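Local coordinates for thiamine monophosphate kinase (Aquifex aeolicus, PDB 1VQV), which catalyses the ATP-dependent phosphorylation of thiamine monophosphate to thiamine pyrophosphate, the active form of vitamin B1, and works as a homodimer, at residues F51-I56 with E124-S129. Sequence-based numbering, arbitrary orientation.
Sequences FLRSYI and EKIGIS
Ile126 faces both Phe51 and Arg53, giving one branch of its side chain to each. Its CG2 methyl meets the ring of Phe51 at the edge, close to the ring plane, with CG2 3.7 Å from Phe51 CZ. In its longer branch CG1 lies anti to the carbonyl carbon (chi1 -59°), and the extended chi2 of 170° carries CD1 over one face of the Arg53 guanidinium, 3.8 Å from Arg53 NE. A beta-branched residue suits this place because two arms leave the same CB and can serve two neighbours at once.

Phe51 holds CG between its backbone N and carbonyl carbon (chi1 68°), and the far end of the ring, CZ and CE2, reaches the two isoleucines. Ile128 CD1 lies 4.0 Å from Phe51 CE2. Ile126, just before strand 127-136, and Ile128, within it, both direct CB toward the loop, with Gly127 between them, and give these rim atoms aliphatic partners. Phe51 follows the substrate-binding His50, and their side chains lie about 4 Å apart.

Arginine suits its place because the flat guanidinium takes a methyl over its face while its N-H groups can still serve polar partners. At the edge, Arg53 NH2 meets Lys125 CD, 3.9 Å away. The positive ends stay apart, Arg53 NH2 to Lys125 NZ being 5.6 Å. Glu47 OE1 ties the segments together, taking a salt bridge from Arg53 NH2 and a hydrogen bond from Ile126 N.

In the PurM-like N-terminal domain, the loop linking strand 38-46 to helix 57-73 thus packs against the start of strand 127-136 and the residues leading into it. Tyr96 touches Phe51, Arg53 and Ile126, and Val60 touches Phe51 and Ile128, so both pack on this cluster between the four-stranded sheet and helices 57-73 and 94-111.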
ATOM      1  N   PHE B  51      -5.566  17.056  -2.466  1.00 59.49           N
ATOM      2  CA  PHE B  51      -4.773  18.218  -2.093  1.00 57.02           C
ATOM      3  C   PHE B  51      -4.209  18.874  -3.346  1.00 56.88           C
ATOM      4  O   PHE B  51      -4.310  18.317  -4.436  1.00 57.12           O
ATOM      5  CB  PHE B  51      -3.630  17.778  -1.164  1.00 55.03           C
ATOM      6  CG  PHE B  51      -2.592  16.917  -1.833  1.00 53.06           C
ATOM      7  CD1 PHE B  51      -1.524  17.497  -2.507  1.00 52.45           C
ATOM      8  CD2 PHE B  51      -2.693  15.526  -1.809  1.00 52.91           C
ATOM      9  CE1 PHE B  51      -0.572  16.713  -3.149  1.00 52.21           C
ATOM     10  CE2 PHE B  51      -1.743  14.731  -2.450  1.00 52.21           C
ATOM     11  CZ  PHE B  51      -0.680  15.331  -3.123  1.00 52.03           C
ATOM     12  N   LEU B  52      -3.610  20.051  -3.176  1.00 56.24           N
ATOM     13  CA  LEU B  52      -3.004  20.788  -4.279  1.00 54.87           C
ATOM     14  C   LEU B  52      -1.524  20.903  -4.014  1.00 55.33           C
ATOM     15  O   LEU B  52      -1.099  20.906  -2.851  1.00 55.97           O
ATOM     16  CB  LEU B  52      -3.580  22.193  -4.386  1.00 53.31           C
ATOM     17  CG  LEU B  52      -5.078  22.271  -4.634  1.00 53.00           C
ATOM     18  CD1 LEU B  52      -5.482  23.726  -4.756  1.00 53.08           C
ATOM     19  CD2 LEU B  52      -5.423  21.513  -5.885  1.00 52.09           C
ATOM     20  N   ARG B  53      -0.738  21.024  -5.080  1.00 53.74           N
ATOM     21  CA  ARG B  53       0.701  21.146  -4.920  1.00 53.82           C
ATOM     22  C   ARG B  53       1.091  22.434  -4.211  1.00 54.02           C
ATOM     23  O   ARG B  53       2.251  22.625  -3.851  1.00 54.45           O
ATOM     24  CB  ARG B  53       1.410  21.082  -6.270  1.00 53.59           C
ATOM     25  CG  ARG B  53       2.920  20.999  -6.105  1.00 53.22           C
ATOM     26  CD  ARG B  53       3.631  20.659  -7.393  1.00 53.36           C
ATOM     27  NE  ARG B  53       2.942  19.607  -8.143  1.00 54.05           N
ATOM     28  CZ  ARG B  53       3.447  19.006  -9.219  1.00 52.61           C
ATOM     29  NH1 ARG B  53       4.653  19.351  -9.665  1.00 50.78           N
ATOM     30  NH2 ARG B  53       2.740  18.080  -9.858  1.00 49.66           N
ATOM     31  N   SER B  54       0.124  23.318  -4.000  1.00 54.18           N
ATOM     32  CA  SER B  54       0.405  24.587  -3.341  1.00 55.16           C
ATOM     33  C   SER B  54       0.298  24.460  -1.829  1.00 54.19           C
ATOM     34  O   SER B  54       0.846  25.284  -1.093  1.00 55.42           O
ATOM     35  CB  SER B  54      -0.548  25.687  -3.852  1.00 54.61           C
ATOM     36  OG  SER B  54      -1.906  25.414  -3.550  1.00 57.20           O
ATOM     37  N   TYR B  55      -0.418  23.436  -1.372  1.00 52.14           N
ATOM     38  CA  TYR B  55      -0.563  23.216   0.061  1.00 52.77           C
ATOM     39  C   TYR B  55       0.815  22.838   0.549  1.00 52.44           C
ATOM     40  O   TYR B  55       1.532  22.111  -0.140  1.00 54.63           O
ATOM     41  CB  TYR B  55      -1.509  22.049   0.373  1.00 51.84           C
ATOM     42  CG  TYR B  55      -2.933  22.206  -0.095  1.00 52.69           C
ATOM     43  CD1 TYR B  55      -3.376  23.398  -0.666  1.00 52.36           C
ATOM     44  CD2 TYR B  55      -3.838  21.146   0.006  1.00 52.50           C
ATOM     45  CE1 TYR B  55      -4.673  23.532  -1.132  1.00 51.51           C
ATOM     46  CE2 TYR B  55      -5.147  21.269  -0.457  1.00 51.88           C
ATOM     47  CZ  TYR B  55      -5.552  22.463  -1.029  1.00 51.60           C
ATOM     48  OH  TYR B  55      -6.816  22.590  -1.550  1.00 54.11           O
ATOM     49  N   ILE B  56       1.187  23.333   1.724  1.00 51.71           N
ATOM     50  CA  ILE B  56       2.479  23.011   2.304  1.00 50.94           C
ATOM     51  C   ILE B  56       2.658  21.492   2.349  1.00 50.51           C
ATOM     52  O   ILE B  56       1.813  20.762   2.864  1.00 51.36           O
ATOM     53  CB  ILE B  56       2.616  23.591   3.729  1.00 50.79           C
ATOM     54  CG1 ILE B  56       1.416  23.184   4.584  1.00 51.16           C
ATOM     55  CG2 ILE B  56       2.737  25.101   3.652  1.00 51.20           C
ATOM     56  CD1 ILE B  56       1.544  23.532   6.062  1.00 52.93           C
ATOM     57  N   GLU B 124       3.015  11.359 -13.819  1.00 63.06           N
ATOM     58  CA  GLU B 124       2.648  12.672 -14.315  1.00 64.24           C
ATOM     59  C   GLU B 124       2.208  13.552 -13.129  1.00 63.44           C
ATOM     60  O   GLU B 124       2.475  14.756 -13.112  1.00 63.06           O
ATOM     61  CB  GLU B 124       1.538  12.530 -15.367  1.00 66.10           C
ATOM     62  CG  GLU B 124       1.279  13.796 -16.194  1.00 70.82           C
ATOM     63  CD  GLU B 124       2.407  14.136 -17.180  1.00 71.89           C
ATOM     64  OE1 GLU B 124       2.501  13.484 -18.255  1.00 72.32           O
ATOM     65  OE2 GLU B 124       3.199  15.061 -16.866  1.00 72.71           O
ATOM     66  N   LYS B 125       1.562  12.945 -12.131  1.00 62.71           N
ATOM     67  CA  LYS B 125       1.092  13.682 -10.943  1.00 61.58           C
ATOM     68  C   LYS B 125       1.439  13.008  -9.585  1.00 59.57           C
ATOM     69  O   LYS B 125       1.738  11.805  -9.517  1.00 60.08           O
ATOM     70  CB  LYS B 125      -0.428  13.909 -11.037  1.00 61.83           C
ATOM     71  CG  LYS B 125      -0.858  15.004 -12.014  1.00 62.10           C
ATOM     72  CD  LYS B 125      -0.302  16.354 -11.590  1.00 64.46           C
ATOM     73  CE  LYS B 125      -0.742  17.492 -12.512  1.00 65.34           C
ATOM     74  NZ  LYS B 125      -2.219  17.706 -12.512  1.00 65.78           N
ATOM     75  N   ILE B 126       1.398  13.789  -8.506  1.00 55.75           N
ATOM     76  CA  ILE B 126       1.719  13.261  -7.183  1.00 53.22           C
ATOM     77  C   ILE B 126       0.636  12.320  -6.651  1.00 52.77           C
ATOM     78  O   ILE B 126      -0.523  12.702  -6.476  1.00 52.22           O
ATOM     79  CB  ILE B 126       1.952  14.396  -6.155  1.00 52.31           C
ATOM     80  CG1 ILE B 126       3.096  15.298  -6.623  1.00 52.34           C
ATOM     81  CG2 ILE B 126       2.300  13.803  -4.795  1.00 52.71           C
ATOM     82  CD1 ILE B 126       3.272  16.604  -5.815  1.00 52.32           C
ATOM     83  N   GLY B 127       1.028  11.073  -6.429  1.00 52.24           N
ATOM     84  CA  GLY B 127       0.112  10.084  -5.905  1.00 50.09           C
ATOM     85  C   GLY B 127       0.739   9.557  -4.630  1.00 48.15           C
ATOM     86  O   GLY B 127       1.862   9.067  -4.661  1.00 45.48           O
ATOM     87  N   ILE B 128       0.030   9.683  -3.510  1.00 46.44           N
ATOM     88  CA  ILE B 128       0.539   9.206  -2.237  1.00 45.94           C
ATOM     89  C   ILE B 128      -0.297   8.018  -1.800  1.00 46.10           C
ATOM     90  O   ILE B 128      -1.514   8.115  -1.690  1.00 47.31           O
ATOM     91  CB  ILE B 128       0.490  10.302  -1.153  1.00 45.44           C
ATOM     92  CG1 ILE B 128       1.219  11.551  -1.641  1.00 45.96           C
ATOM     93  CG2 ILE B 128       1.175   9.808   0.103  1.00 46.31           C
ATOM     94  CD1 ILE B 128       1.238  12.680  -0.654  1.00 48.33           C
ATOM     95  N   SER B 129       0.367   6.893  -1.564  1.00 45.65           N
ATOM     96  CA  SER B 129      -0.309   5.674  -1.156  1.00 47.87           C
ATOM     97  C   SER B 129       0.370   5.157   0.103  1.00 48.49           C
ATOM     98  O   SER B 129       1.541   4.790   0.079  1.00 49.13           O
ATOM     99  CB  SER B 129      -0.231   4.644  -2.288  1.00 49.05           C
ATOM    100  OG  SER B 129      -0.919   3.451  -1.969  1.00 50.92           O
TER